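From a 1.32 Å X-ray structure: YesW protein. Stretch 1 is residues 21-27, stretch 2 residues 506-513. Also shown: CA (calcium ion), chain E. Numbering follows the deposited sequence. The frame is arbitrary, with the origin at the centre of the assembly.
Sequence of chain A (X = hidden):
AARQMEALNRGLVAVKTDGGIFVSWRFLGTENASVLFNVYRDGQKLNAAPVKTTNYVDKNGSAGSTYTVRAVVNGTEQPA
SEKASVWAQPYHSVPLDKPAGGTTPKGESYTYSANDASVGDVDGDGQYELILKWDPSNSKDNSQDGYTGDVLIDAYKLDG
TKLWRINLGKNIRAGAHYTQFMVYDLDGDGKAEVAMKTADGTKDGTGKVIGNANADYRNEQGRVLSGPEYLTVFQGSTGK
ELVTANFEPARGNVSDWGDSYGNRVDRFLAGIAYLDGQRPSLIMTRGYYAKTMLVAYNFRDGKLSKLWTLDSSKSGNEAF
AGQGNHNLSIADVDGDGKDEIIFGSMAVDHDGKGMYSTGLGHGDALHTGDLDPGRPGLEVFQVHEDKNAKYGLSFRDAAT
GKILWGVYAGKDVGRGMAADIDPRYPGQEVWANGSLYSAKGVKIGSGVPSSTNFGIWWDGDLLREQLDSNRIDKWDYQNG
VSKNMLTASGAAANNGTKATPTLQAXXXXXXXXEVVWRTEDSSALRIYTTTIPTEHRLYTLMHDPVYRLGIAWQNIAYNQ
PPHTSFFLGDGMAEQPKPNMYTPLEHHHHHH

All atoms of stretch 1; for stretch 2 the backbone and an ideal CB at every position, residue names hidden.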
ATOM      1  N   ILE A  21      27.049  10.993 -10.085  1.00 19.21           N
ATOM      2  CA  ILE A  21      26.163   9.841  -9.976  1.00 18.03           C
ATOM      3  C   ILE A  21      25.679   9.690  -8.537  1.00 17.03           C
ATOM      4  O   ILE A  21      26.479   9.500  -7.622  1.00 17.38           O
ATOM      5  CB  ILE A  21      26.856   8.543 -10.456  1.00 18.14           C
ATOM      6  CG1 ILE A  21      27.483   8.738 -11.849  1.00 18.00           C
ATOM      7  CG2 ILE A  21      25.890   7.356 -10.418  1.00 17.90           C
ATOM      8  CD1 ILE A  21      26.517   9.198 -12.942  1.00 18.84           C
ATOM      9  N   PHE A  22      24.369   9.816  -8.342  1.00 15.59           N
ATOM     10  CA  PHE A  22      23.771   9.577  -7.034  1.00 14.47           C
ATOM     11  C   PHE A  22      23.540   8.087  -6.840  1.00 14.21           C
ATOM     12  O   PHE A  22      22.875   7.447  -7.647  1.00 13.85           O
ATOM     13  CB  PHE A  22      22.461  10.349  -6.882  1.00 14.37           C
ATOM     14  CG  PHE A  22      21.789  10.129  -5.562  1.00 13.91           C
ATOM     15  CD1 PHE A  22      22.076  10.946  -4.476  1.00 14.13           C
ATOM     16  CD2 PHE A  22      20.881   9.089  -5.397  1.00 14.70           C
ATOM     17  CE1 PHE A  22      21.452  10.730  -3.246  1.00 16.05           C
ATOM     18  CE2 PHE A  22      20.266   8.874  -4.173  1.00 14.85           C
ATOM     19  CZ  PHE A  22      20.554   9.695  -3.104  1.00 15.33           C
ATOM     20  N   VAL A  23      24.092   7.552  -5.755  1.00 13.73           N
ATOM     21  CA  VAL A  23      23.998   6.128  -5.442  1.00 13.46           C
ATOM     22  C   VAL A  23      23.300   5.970  -4.091  1.00 13.41           C
ATOM     23  O   VAL A  23      23.640   6.658  -3.135  1.00 13.08           O
ATOM     24  CB  VAL A  23      25.415   5.468  -5.386  1.00 13.80           C
ATOM     25  CG1 VAL A  23      25.327   3.980  -5.143  1.00 14.06           C
ATOM     26  CG2 VAL A  23      26.204   5.743  -6.676  1.00 13.73           C
ATOM     27  N   SER A  24      22.310   5.087  -4.009  1.00 12.62           N
ATOM     28  CA  SER A  24      21.710   4.767  -2.709  1.00 12.38           C
ATOM     29  C   SER A  24      21.366   3.292  -2.618  1.00 11.86           C
ATOM     30  O   SER A  24      21.267   2.587  -3.629  1.00 12.00           O
ATOM     31  CB  SER A  24      20.527   5.686  -2.336  1.00 12.74           C
ATOM     32  OG  SER A  24      19.293   5.250  -2.891  1.00 12.13           O
ATOM     33  N   TRP A  25      21.239   2.815  -1.384  1.00 11.45           N
ATOM     34  CA  TRP A  25      21.048   1.394  -1.137  1.00 11.47           C
ATOM     35  C   TRP A  25      20.384   1.170   0.218  1.00 10.97           C
ATOM     36  O   TRP A  25      20.212   2.112   1.002  1.00 11.35           O
ATOM     37  CB  TRP A  25      22.384   0.629  -1.233  1.00 11.88           C
ATOM     38  CG  TRP A  25      23.430   1.054  -0.226  1.00 11.36           C
ATOM     39  CD1 TRP A  25      23.660   0.501   1.004  1.00 12.23           C
ATOM     40  CD2 TRP A  25      24.379   2.124  -0.368  1.00 11.98           C
ATOM     41  NE1 TRP A  25      24.701   1.156   1.635  1.00 12.44           N
ATOM     42  CE2 TRP A  25      25.161   2.151   0.813  1.00 11.55           C
ATOM     43  CE3 TRP A  25      24.648   3.059  -1.379  1.00 12.29           C
ATOM     44  CZ2 TRP A  25      26.185   3.085   1.015  1.00 12.50           C
ATOM     45  CZ3 TRP A  25      25.674   3.985  -1.181  1.00 13.02           C
ATOM     46  CH2 TRP A  25      26.424   3.992   0.010  1.00 12.19           C
ATOM     47  N   ARG A  26      20.008  -0.075   0.472  1.00 11.12           N
ATOM     48  CA  ARG A  26      19.276  -0.428   1.682  1.00 11.49           C
ATOM     49  C   ARG A  26      20.176  -0.656   2.873  1.00 11.77           C
ATOM     50  O   ARG A  26      21.268  -1.219   2.745  1.00 12.33           O
ATOM     51  CB  ARG A  26      18.490  -1.712   1.465  1.00 11.48           C
ATOM     52  CG  ARG A  26      17.395  -1.623   0.435  1.00 12.31           C
ATOM     53  CD  ARG A  26      16.890  -2.998   0.086  1.00 12.96           C
ATOM     54  NE  ARG A  26      15.683  -2.933  -0.725  1.00 13.42           N
ATOM     55  CZ  ARG A  26      15.329  -3.825  -1.648  1.00 12.59           C
ATOM     56  NH1 ARG A  26      16.110  -4.856  -1.947  1.00 12.80           N
ATOM     57  NH2 ARG A  26      14.179  -3.665  -2.293  1.00 14.05           N
ATOM     58  N   PHE A  27      19.681  -0.231   4.030  1.00 11.65           N
ATOM     59  CA  PHE A  27      20.149  -0.711   5.322  1.00 12.12           C
ATOM     60  C   PHE A  27      19.147  -1.804   5.690  1.00 12.33           C
ATOM     61  O   PHE A  27      17.968  -1.520   5.918  1.00 12.30           O
ATOM     62  CB  PHE A  27      20.133   0.467   6.299  1.00 12.35           C
ATOM     63  CG  PHE A  27      20.646   0.163   7.695  1.00 13.06           C
ATOM     64  CD1 PHE A  27      21.721  -0.700   7.923  1.00 14.20           C
ATOM     65  CD2 PHE A  27      20.072   0.812   8.784  1.00 13.35           C
ATOM     66  CE1 PHE A  27      22.179  -0.930   9.232  1.00 15.29           C
ATOM     67  CE2 PHE A  27      20.530   0.597  10.085  1.00 13.90           C
ATOM     68  CZ  PHE A  27      21.581  -0.272  10.306  1.00 14.35           C
ATOM     69  N   UNK A 506       9.033   2.429  -0.541  1.00  9.77           N
ATOM     70  CA  UNK A 506      10.493   2.279  -0.551  1.00  9.64           C
ATOM     71  C   UNK A 506      10.844   0.925  -1.158  1.00 10.59           C
ATOM     72  O   UNK A 506      10.953  -0.081  -0.445  1.00 11.16           O
ATOM     73  CB  UNK A 506      11.073   2.408   0.859  1.00  9.64           C
ATOM     74  N   UNK A 507      11.006   0.902  -2.478  1.00 10.76           N
ATOM     75  CA  UNK A 507      11.236  -0.365  -3.166  1.00 12.50           C
ATOM     76  C   UNK A 507      12.667  -0.576  -3.652  1.00 12.02           C
ATOM     77  O   UNK A 507      13.010  -1.676  -4.053  1.00 11.74           O
ATOM     78  CB  UNK A 507      10.287  -0.465  -4.362  1.00 12.50           C
ATOM     79  N   UNK A 508      13.482   0.474  -3.625  1.00 11.97           N
ATOM     80  CA  UNK A 508      14.914   0.353  -3.927  1.00 12.42           C
ATOM     81  C   UNK A 508      15.658   1.501  -3.261  1.00 11.84           C
ATOM     82  O   UNK A 508      15.041   2.436  -2.762  1.00 11.37           O
ATOM     83  CB  UNK A 508      15.165   0.350  -5.436  1.00 12.42           C
ATOM     84  N   UNK A 509      16.981   1.417  -3.225  1.00 11.47           N
ATOM     85  CA  UNK A 509      17.782   2.492  -2.658  1.00 11.06           C
ATOM     86  C   UNK A 509      17.605   2.620  -1.158  1.00 10.55           C
ATOM     87  O   UNK A 509      17.215   1.659  -0.485  1.00 10.44           O
ATOM     88  CB  UNK A 509      17.428   3.819  -3.331  1.00 11.06           C
ATOM     89  N   UNK A 510      17.890   3.818  -0.650  1.00 10.73           N
ATOM     90  CA  UNK A 510      17.792   4.085   0.783  1.00 10.86           C
ATOM     91  C   UNK A 510      16.354   4.325   1.226  1.00 11.09           C
ATOM     92  O   UNK A 510      15.412   4.105   0.463  1.00 10.70           O
ATOM     93  CB  UNK A 510      18.654   5.294   1.151  1.00 10.86           C
ATOM     94  N   UNK A 511      16.193   4.780   2.460  1.00 10.90           N
ATOM     95  CA  UNK A 511      14.893   4.793   3.125  1.00 10.42           C
ATOM     96  C   UNK A 511      13.827   5.685   2.498  1.00 10.20           C
ATOM     97  O   UNK A 511      12.647   5.525   2.820  1.00 10.29           O
ATOM     98  CB  UNK A 511      15.091   5.227   4.579  1.00 10.42           C
ATOM     99  N   UNK A 512      14.203   6.614   1.621  1.00  9.39           N
ATOM    100  CA  UNK A 512      13.176   7.438   0.994  1.00  9.69           C
ATOM    101  C   UNK A 512      12.282   6.582   0.097  1.00  9.10           C
ATOM    102  O   UNK A 512      12.686   5.518  -0.375  1.00  9.63           O
ATOM    103  CB  UNK A 512      13.815   8.570   0.187  1.00  9.69           C
ATOM    104  N   UNK A 513      11.053   7.042  -0.112  1.00  9.34           N
ATOM    105  CA  UNK A 513      10.083   6.282  -0.876  1.00  9.37           C
ATOM    106  C   UNK A 513      10.164   6.587  -2.367  1.00  9.69           C
ATOM    107  O   UNK A 513      10.303   7.732  -2.759  1.00 10.06           O
ATOM    108  CB  UNK A 513       8.671   6.568  -0.360  1.00  9.37           C
TER
HETATM  109 CA    CA E 631      14.091   4.067  -1.475  1.00  9.78          CA

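Position 506 has an ideal CB with nothing of stretch 1 within 5.5 Å. The calcium ion lies close by, and carbonyl oxygens from 508, 510 and 512 already point at it. An acidic or amide side chain that reaches the ion would suit. The residue is Asp-506. Its OD1 binds the calcium ion at 2.4 Å, and its OD2 is satisfied elsewhere in the structure.

Position 507 points its CB away from stretch 1. What it offers stretch 1 is backbone: the carbonyl O of 507 lies 2.9 Å from Arg-26 NH2. The side chain is little constrained from this side, and many types would fit. The residue is Leu-507. Its side chain comes no nearer to stretch 1 than CB, 5.4 Å from Arg-26 NH2.

Position 508 also points away, with its ideal CB 5.2 Å from Arg-26 NH2. Its backbone is extended, and its carbonyl faces the ion. Stretch 1 asks for nothing specific; a hydrophobic side chain is one of several possibilities. The residue is Leu-508. Its O binds the calcium ion at 2.3 Å.

Position 509 is the most telling. Phi is 68° and psi is -157°. Positive phi by itself favours glycine, and the ideal CB, 2.4 Å from Ser-24 OG, would clash, which leaves no room for a CB. The residue is Gly-509. Without a CB, its CA packs 3.2 Å from Ser-24 OG. Here the two backbones come close, with the CA atoms of Trp-25 and Gly-509 3.8 Å apart. Gly-509 O also lies 3.4 Å from Arg-26 CG. One water joins the stretches here: it accepts from Arg-26 NE at 3.0 Å and lies 2.9 Å from Gly-509 O and 2.9 Å from Asp-506 OD1.

Position 510 points its CB sideways, 3.5 Å from Trp-25 O and 4.0 Å from Ser-24 CB. These approaches are close but not clashes, so several side chains would fit, a polar or acidic one among them. The backbone amide faces Ser-24 OG. The residue is Asp-510. Its N donates to Ser-24 OG at 3.0 Å, a direct hydrogen bond between the stretches. Its CA makes a CA-H...O contact with Trp-25 O at 3.1 Å. Asp-510 O binds the calcium ion at 2.4 Å, and Asp-510 OD1 accepts from a calcium-bound water at 2.7 Å.

Position 511 has nothing of stretch 1 within 5.5 Å of its ideal CB. Size is not limited from this side. The residue is Trp-511, whose NE1 is satisfied elsewhere in the structure.

Position 512 has a sideways CB, beyond 5.5 Å of stretch 1. Only a long side chain could reach the Phe-22 ring. A basic one could also pair with Asp-510. The residue is Arg-512. Its NH1 forms a salt bridge with Asp-510 OD2 at 2.9 Å and lies 3.8 Å from Phe-22 CZ, at the ring edge. Arg-512 O binds the calcium ion at 2.3 Å.

Position 513 is out of reach, so stretch 1 sets no preference. The residue is Glu-513, whose OE1 is hydrogen-bonded elsewhere in the structure.

Stretch 2 (506-513) DLLGDWRE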
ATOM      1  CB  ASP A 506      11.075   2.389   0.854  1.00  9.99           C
ATOM      2  CG  ASP A 506      12.563   2.114   0.887  1.00 10.09           C
ATOM      3  OD1 ASP A 506      13.228   2.246  -0.170  1.00 10.56           O
ATOM      4  OD2 ASP A 506      13.063   1.771   1.967  1.00 10.37           O
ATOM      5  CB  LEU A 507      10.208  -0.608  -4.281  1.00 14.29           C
ATOM      6  CG  LEU A 507       9.803   0.485  -5.258  1.00 16.52           C
ATOM      7  CD1 LEU A 507      10.912   0.793  -6.241  1.00 19.56           C
ATOM      8  CD2 LEU A 507       8.542   0.068  -6.018  1.00 14.85           C
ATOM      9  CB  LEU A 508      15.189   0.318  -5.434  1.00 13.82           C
ATOM     10  CG  LEU A 508      14.544   1.347  -6.345  1.00 15.69           C
ATOM     11  CD1 LEU A 508      15.318   2.652  -6.350  1.00 16.71           C
ATOM     12  CD2 LEU A 508      14.439   0.783  -7.774  1.00 17.36           C
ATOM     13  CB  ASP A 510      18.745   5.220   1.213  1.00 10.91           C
ATOM     14  CG  ASP A 510      18.310   6.606   0.732  1.00 11.58           C
ATOM     15  OD1 ASP A 510      17.144   6.807   0.312  1.00 11.17           O
ATOM     16  OD2 ASP A 510      19.150   7.530   0.831  1.00 12.94           O
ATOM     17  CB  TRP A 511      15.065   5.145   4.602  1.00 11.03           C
ATOM     18  CG  TRP A 511      15.588   6.528   4.848  1.00 10.33           C
ATOM     19  CD1 TRP A 511      16.898   6.916   4.851  1.00 11.93           C
ATOM     20  CD2 TRP A 511      14.820   7.706   5.145  1.00 10.31           C
ATOM     21  NE1 TRP A 511      16.992   8.264   5.125  1.00 11.73           N
ATOM     22  CE2 TRP A 511      15.733   8.776   5.299  1.00 11.04           C
ATOM     23  CE3 TRP A 511      13.446   7.964   5.285  1.00 10.27           C
ATOM     24  CZ2 TRP A 511      15.320  10.080   5.600  1.00 11.73           C
ATOM     25  CZ3 TRP A 511      13.041   9.267   5.588  1.00 11.89           C
ATOM     26  CH2 TRP A 511      13.975  10.304   5.737  1.00 11.70           C
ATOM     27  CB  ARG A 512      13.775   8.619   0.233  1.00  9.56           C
ATOM     28  CG  ARG A 512      14.056   9.849   1.110  1.00  9.74           C
ATOM     29  CD  ARG A 512      15.307   9.701   1.983  1.00 10.16           C
ATOM     30  NE  ARG A 512      16.535   9.475   1.215  1.00 10.34           N
ATOM     31  CZ  ARG A 512      17.227  10.428   0.597  1.00 10.90           C
ATOM     32  NH1 ARG A 512      18.330  10.111  -0.062  1.00 12.10           N
ATOM     33  NH2 ARG A 512      16.820  11.692   0.628  1.00 11.05           N
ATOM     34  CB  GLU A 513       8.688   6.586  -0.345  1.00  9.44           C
ATOM     35  CG  GLU A 513       8.531   6.266   1.128  1.00  9.51           C
ATOM     36  CD  GLU A 513       7.153   6.595   1.646  1.00  9.72           C
ATOM     37  OE1 GLU A 513       6.968   7.739   2.106  1.00  9.40           O
ATOM     38  OE2 GLU A 513       6.265   5.714   1.563  1.00  9.82           O
TER
HETATM   39  O   HOH W   1      14.868  -0.050  -0.797  1.00 13.91           O
HETATM   40  O   HOH W   2      12.736  -2.134  -0.035  1.00 15.94           O
HETATM   41  O   HOH W   3      15.716   5.866  -1.775  1.00 10.63           O
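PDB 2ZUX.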